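Local structure of microcin B17-processing protein McbC (Escherichia coli str. K-12 substr. MG1655, 6GRH) at residues V47-A50 against H51-K54; M247-Q251 against R252-P256. The protein binds FMN and is an oxidoreductase needed to process the inactive microcin B17 precursor peptide into the active antibiotic. One frame throughout, in Å; residues are numbered along the deposited sequence.

Contact 1. Residues V47-A50 against H51-K54; sequences VPLA and HLEK
P48 and H51 close the first of two overlapping type I beta turns, and L49 and L52 close the second; the chain from P48 to L52 thus illustrates how a loop coils up through successive i to i+3 hydrogen bonds. H51 N donates to P48 O at 3.0 Å, and L52 N reaches L49 O at a longer 3.3 Å. Neither bond lies in a carbonyl plane. Each donor stands above it, by 67° in the L49 bond.

The tight side is apolar. L52 turns its CG beside its own backbone N (chi1 -82°) and back toward V47, which sets CD2 3.7 Å from both CB and CG1 of V47. V47 lends itself to this by placing CG1 beside its carbonyl carbon, and the two side chains meet at an oblique angle. Both residues are buried: F200 of the second subunit packs on V47, and K201 of that subunit on L52. The pair thus sits where the loop meets the second subunit, with the side chain of L52 about 10 Å from a bound FMN, too far for direct contact.

On the looser side lie L49, A50 and H51, all exposed. L49 points away from the residues that follow it, and its CD1 comes no nearer than 4.3 Å to CD1 of L52. P48 lies partly exposed at the border, packing on Y14 of the second subunit. Its CB approaches the imidazole of H51 at the ring's edge, near the ring plane, 4.1 Å from ND1, a nitrogen with no polar partner in the model.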
ATOM      1  N   VAL D  47     -13.187   1.286 -20.906  1.00 30.73           N
ATOM      2  CA  VAL D  47     -13.262   0.969 -22.308  1.00 31.51           C
ATOM      3  C   VAL D  47     -14.491   1.680 -22.949  1.00 32.29           C
ATOM      4  O   VAL D  47     -15.581   1.571 -22.425  1.00 31.56           O
ATOM      5  CB  VAL D  47     -13.411  -0.547 -22.483  1.00 31.10           C
ATOM      6  CG1 VAL D  47     -13.430  -0.916 -23.957  1.00 31.85           C
ATOM      7  CG2 VAL D  47     -12.284  -1.285 -21.731  1.00 30.44           C
ATOM      8  N   PRO D  48     -14.319   2.349 -24.088  1.00 34.36           N
ATOM      9  CA  PRO D  48     -15.499   2.976 -24.717  1.00 36.52           C
ATOM     10  C   PRO D  48     -16.538   1.943 -25.116  1.00 37.79           C
ATOM     11  O   PRO D  48     -16.174   0.839 -25.535  1.00 36.07           O
ATOM     12  CB  PRO D  48     -14.913   3.673 -25.935  1.00 37.81           C
ATOM     13  CG  PRO D  48     -13.488   3.931 -25.575  1.00 37.29           C
ATOM     14  CD  PRO D  48     -13.066   2.774 -24.728  1.00 35.36           C
ATOM     15  N   LEU D  49     -17.814   2.292 -24.958  1.00 40.26           N
ATOM     16  CA  LEU D  49     -18.943   1.375 -25.246  1.00 42.58           C
ATOM     17  C   LEU D  49     -18.834   0.657 -26.589  1.00 43.22           C
ATOM     18  O   LEU D  49     -19.118  -0.537 -26.671  1.00 43.73           O
ATOM     19  CB  LEU D  49     -20.296   2.127 -25.189  1.00 44.78           C
ATOM     20  CG  LEU D  49     -21.609   1.314 -25.306  1.00 46.77           C
ATOM     21  CD1 LEU D  49     -21.884   0.531 -24.023  1.00 46.27           C
ATOM     22  CD2 LEU D  49     -22.796   2.219 -25.646  1.00 47.84           C
ATOM     23  N   ALA D  50     -18.402   1.387 -27.615  1.00 43.76           N
ATOM     24  CA  ALA D  50     -18.292   0.872 -28.991  1.00 45.29           C
ATOM     25  C   ALA D  50     -17.240  -0.216 -29.182  1.00 45.22           C
ATOM     26  O   ALA D  50     -17.276  -0.930 -30.176  1.00 46.86           O
ATOM     27  CB  ALA D  50     -17.994   2.013 -29.943  1.00 46.49           C
ATOM     28  N   HIS D  51     -16.281  -0.311 -28.270  1.00 44.03           N
ATOM     29  CA  HIS D  51     -15.242  -1.333 -28.345  1.00 44.18           C
ATOM     30  C   HIS D  51     -15.434  -2.487 -27.365  1.00 42.75           C
ATOM     31  O   HIS D  51     -14.636  -3.431 -27.373  1.00 43.27           O
ATOM     32  CB  HIS D  51     -13.880  -0.680 -28.116  1.00 44.53           C
ATOM     33  CG  HIS D  51     -13.470   0.228 -29.227  1.00 46.80           C
ATOM     34  ND1 HIS D  51     -13.338   1.588 -29.067  1.00 48.07           N
ATOM     35  CD2 HIS D  51     -13.185  -0.029 -30.524  1.00 48.23           C
ATOM     36  CE1 HIS D  51     -12.966   2.129 -30.208  1.00 48.78           C
ATOM     37  NE2 HIS D  51     -12.870   1.170 -31.110  1.00 49.60           N
ATOM     38  N   LEU D  52     -16.475  -2.440 -26.539  1.00 40.85           N
ATOM     39  CA  LEU D  52     -16.666  -3.466 -25.513  1.00 40.15           C
ATOM     40  C   LEU D  52     -17.013  -4.831 -26.089  1.00 40.79           C
ATOM     41  O   LEU D  52     -16.649  -5.843 -25.497  1.00 38.24           O
ATOM     42  CB  LEU D  52     -17.733  -3.049 -24.494  1.00 40.13           C
ATOM     43  CG  LEU D  52     -17.283  -2.121 -23.380  1.00 39.84           C
ATOM     44  CD1 LEU D  52     -18.496  -1.666 -22.576  1.00 40.97           C
ATOM     45  CD2 LEU D  52     -16.288  -2.814 -22.448  1.00 38.99           C
ATOM     46  N   GLU D  53     -17.673  -4.860 -27.251  1.00 42.22           N
ATOM     47  CA  GLU D  53     -18.093  -6.123 -27.865  1.00 44.18           C
ATOM     48  C   GLU D  53     -16.924  -7.096 -28.057  1.00 42.88           C
ATOM     49  O   GLU D  53     -17.067  -8.305 -27.805  1.00 41.36           O
ATOM     50  CB  GLU D  53     -18.806  -5.889 -29.211  1.00 48.19           C
ATOM     51  CG  GLU D  53     -19.659  -7.076 -29.694  1.00 51.90           C
ATOM     52  CD  GLU D  53     -18.886  -8.199 -30.400  1.00 55.12           C
ATOM     53  OE1 GLU D  53     -17.723  -7.982 -30.813  1.00 59.50           O
ATOM     54  OE2 GLU D  53     -19.444  -9.320 -30.558  1.00 58.43           O
ATOM     55  N   LYS D  54     -15.772  -6.573 -28.474  1.00 41.10           N
ATOM     56  CA  LYS D  54     -14.606  -7.415 -28.719  1.00 40.99           C
ATOM     57  C   LYS D  54     -14.064  -8.126 -27.456  1.00 37.34           C
ATOM     58  O   LYS D  54     -13.320  -9.098 -27.568  1.00 36.96           O
ATOM     59  CB  LYS D  54     -13.494  -6.634 -29.452  1.00 43.51           C
ATOM     60  CG  LYS D  54     -12.343  -6.103 -28.595  1.00 44.61           C
ATOM     61  CD  LYS D  54     -11.105  -5.771 -29.436  1.00 46.76           C
ATOM     62  CE  LYS D  54     -11.276  -4.540 -30.305  1.00 48.23           C
ATOM     63  NZ  LYS D  54     -11.369  -3.307 -29.468  1.00 49.08           N
TER

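Contact 2. Residues M247-Q251 against R252-P256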
ATOM      1  N   MET D 247     -28.382   0.812   5.405  1.00 30.85           N
ATOM      2  CA  MET D 247     -28.595  -0.425   6.168  1.00 32.30           C
ATOM      3  C   MET D 247     -28.154  -0.367   7.652  1.00 32.17           C
ATOM      4  O   MET D 247     -28.290  -1.362   8.376  1.00 32.49           O
ATOM      5  CB  MET D 247     -27.880  -1.573   5.458  1.00 33.21           C
ATOM      6  CG  MET D 247     -28.478  -1.884   4.087  1.00 35.16           C
ATOM      7  SD  MET D 247     -27.490  -3.093   3.169  1.00 38.52           S
ATOM      8  CE  MET D 247     -27.814  -4.552   4.110  1.00 38.91           C
ATOM      9  N   ASN D 248     -27.644   0.782   8.090  1.00 30.90           N
ATOM     10  CA  ASN D 248     -27.087   0.985   9.417  1.00 31.68           C
ATOM     11  C   ASN D 248     -25.919   0.033   9.742  1.00 30.58           C
ATOM     12  O   ASN D 248     -25.716  -0.347  10.893  1.00 31.11           O
ATOM     13  CB  ASN D 248     -28.191   0.929  10.486  1.00 33.80           C
ATOM     14  CG  ASN D 248     -29.092   2.143  10.434  1.00 35.09           C
ATOM     15  OD1 ASN D 248     -28.615   3.267  10.304  1.00 36.73           O
ATOM     16  ND2 ASN D 248     -30.379   1.925  10.526  1.00 36.15           N
ATOM     17  N   LEU D 249     -25.132  -0.312   8.732  1.00 29.58           N
ATOM     18  CA  LEU D 249     -23.932  -1.113   8.960  1.00 29.56           C
ATOM     19  C   LEU D 249     -22.791  -0.203   9.422  1.00 29.30           C
ATOM     20  O   LEU D 249     -22.666   0.933   8.944  1.00 29.72           O
ATOM     21  CB  LEU D 249     -23.506  -1.833   7.694  1.00 29.77           C
ATOM     22  CG  LEU D 249     -24.463  -2.829   7.036  1.00 30.97           C
ATOM     23  CD1 LEU D 249     -23.779  -3.437   5.815  1.00 31.32           C
ATOM     24  CD2 LEU D 249     -24.871  -3.906   7.985  1.00 31.56           C
ATOM     25  N   ASP D 250     -21.925  -0.724  10.286  1.00 29.04           N
ATOM     26  CA  ASP D 250     -20.715  -0.025  10.717  1.00 29.00           C
ATOM     27  C   ASP D 250     -19.549  -0.411   9.798  1.00 27.75           C
ATOM     28  O   ASP D 250     -19.004  -1.534   9.882  1.00 25.81           O
ATOM     29  CB  ASP D 250     -20.395  -0.369  12.159  1.00 29.66           C
ATOM     30  CG  ASP D 250     -19.300   0.551  12.779  1.00 30.47           C
ATOM     31  OD1 ASP D 250     -18.379   1.067  12.087  1.00 29.47           O
ATOM     32  OD2 ASP D 250     -19.361   0.743  14.020  1.00 32.58           O
ATOM     33  N   GLN D 251     -19.174   0.542   8.936  1.00 27.85           N
ATOM     34  CA  GLN D 251     -18.136   0.335   7.919  1.00 27.35           C
ATOM     35  C   GLN D 251     -16.754   0.046   8.445  1.00 26.73           C
ATOM     36  O   GLN D 251     -15.930  -0.437   7.691  1.00 25.76           O
ATOM     37  CB  GLN D 251     -18.068   1.531   6.973  1.00 28.59           C
ATOM     38  CG  GLN D 251     -19.233   1.569   5.996  1.00 29.96           C
ATOM     39  CD  GLN D 251     -19.239   2.867   5.232  1.00 30.45           C
ATOM     40  OE1 GLN D 251     -18.476   3.000   4.296  1.00 31.06           O
ATOM     41  NE2 GLN D 251     -20.021   3.853   5.685  1.00 31.11           N
ATOM     42  N   ARG D 252     -16.488   0.329   9.725  1.00 27.28           N
ATOM     43  CA  ARG D 252     -15.247  -0.145  10.374  1.00 27.03           C
ATOM     44  C   ARG D 252     -15.189  -1.664  10.541  1.00 26.84           C
ATOM     45  O   ARG D 252     -14.093  -2.234  10.630  1.00 27.79           O
ATOM     46  CB  ARG D 252     -15.050   0.515  11.734  1.00 27.84           C
ATOM     47  CG  ARG D 252     -14.832   2.017  11.665  1.00 28.82           C
ATOM     48  CD  ARG D 252     -14.983   2.690  13.029  1.00 30.95           C
ATOM     49  NE  ARG D 252     -16.322   2.519  13.590  1.00 32.57           N
ATOM     50  CZ  ARG D 252     -16.739   3.038  14.743  1.00 33.32           C
ATOM     51  NH1 ARG D 252     -15.943   3.791  15.490  1.00 33.82           N
ATOM     52  NH2 ARG D 252     -17.983   2.817  15.154  1.00 34.24           N
ATOM     53  N   THR D 253     -16.345  -2.318  10.568  1.00 25.77           N
ATOM     54  CA  THR D 253     -16.426  -3.754  10.804  1.00 26.03           C
ATOM     55  C   THR D 253     -16.833  -4.535   9.580  1.00 25.62           C
ATOM     56  O   THR D 253     -16.321  -5.645   9.370  1.00 23.79           O
ATOM     57  CB  THR D 253     -17.440  -4.000  11.936  1.00 26.68           C
ATOM     58  OG1 THR D 253     -16.897  -3.479  13.141  1.00 26.73           O
ATOM     59  CG2 THR D 253     -17.749  -5.465  12.154  1.00 27.23           C
ATOM     60  N   VAL D 254     -17.781  -3.983   8.805  1.00 25.74           N
ATOM     61  CA  VAL D 254     -18.493  -4.729   7.767  1.00 26.50           C
ATOM     62  C   VAL D 254     -18.723  -3.859   6.514  1.00 27.68           C
ATOM     63  O   VAL D 254     -18.956  -2.643   6.614  1.00 28.39           O
ATOM     64  CB  VAL D 254     -19.791  -5.376   8.330  1.00 28.25           C
ATOM     65  CG1 VAL D 254     -20.731  -4.359   8.955  1.00 29.26           C
ATOM     66  CG2 VAL D 254     -20.539  -6.185   7.287  1.00 28.45           C
ATOM     67  N   ALA D 255     -18.552  -4.462   5.336  1.00 27.18           N
ATOM     68  CA  ALA D 255     -18.655  -3.740   4.060  1.00 27.08           C
ATOM     69  C   ALA D 255     -19.472  -4.597   3.075  1.00 26.90           C
ATOM     70  O   ALA D 255     -19.298  -5.790   3.034  1.00 25.02           O
ATOM     71  CB  ALA D 255     -17.268  -3.398   3.494  1.00 26.94           C
ATOM     72  N   PRO D 256     -20.393  -3.970   2.306  1.00 27.61           N
ATOM     73  CA  PRO D 256     -21.117  -4.687   1.245  1.00 28.16           C
ATOM     74  C   PRO D 256     -20.216  -5.028   0.047  1.00 28.18           C
ATOM     75  O   PRO D 256     -19.575  -4.150  -0.503  1.00 30.28           O
ATOM     76  CB  PRO D 256     -22.213  -3.690   0.847  1.00 28.77           C
ATOM     77  CG  PRO D 256     -21.620  -2.352   1.125  1.00 28.35           C
ATOM     78  CD  PRO D 256     -20.771  -2.536   2.351  1.00 28.29           C
TER
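D250 and R252 are joined by an ionic grip in which the arginine presents its side, NE and NH2, to both carboxylate oxygens. NE meets the syn lone pair of OD1 at 2.9 Å in an almost straight bond (174°), and NH2 lies 2.7 Å from OD2. The carboxylate and guanidinium planes are only 24° apart, so the paired bonds keep the two groups nearly coplanar. The guanidinium is shared further: NH2 also forms a salt bridge with E294 of McbB, and NH1 bonds to T47 OG1 of McbD and to Q288 O of McbB.

Hydrogen bonds from main-chain N-H groups converge on the same aspartate. Because CG of D250 sits beside its carbonyl carbon (chi1 -168°), OD1 faces the onward chain and takes R252 N at 3.1 Å on its anti side, closing an Asx turn. The main-chain oxygen of D250 accepts from T253 N and V254 N, both at 2.9 Å. Together these bonds make an Asx motif, placed in the nitroreductase fold between helix 240-246 and strand 254-263, whose first residue is V254.

A weaker polar contact comes from Q251, whose CA-H points at V254 O, 3.4 Å away from CA. The amide of Q251 leads elsewhere, its NE2 bonded to G189 O of McbB.

Apolar contact is sparser. V254 CG1, lodged between its own backbone N and carbonyl carbon, approaches L249 CB at 4.0 Å, and both side chains touch C192 on strand 187-194.

How the contacts relate
Following the chain from its N terminus, contact 1 comes first, coiling a short part of the loop between the short strands 42-43 and 70-71. The chain then passes through most of the antiparallel sheet before contact 2 turns the connection after helix 240-246 into strand 254-263. The contacts are in series and neither nest nor cross; the centres of contact 1 and contact 2 are about 35 Å apart, and the nearest atoms of contact 1 and contact 2 about 22 Å apart. Contact 1 sets a peripheral loop against the second McbC subunit. Contact 2 joins the helix to a strand that pairs with strands 187-194 and 231-235, and meets McbB and McbD, while its L249 packs on F62 of the second subunit.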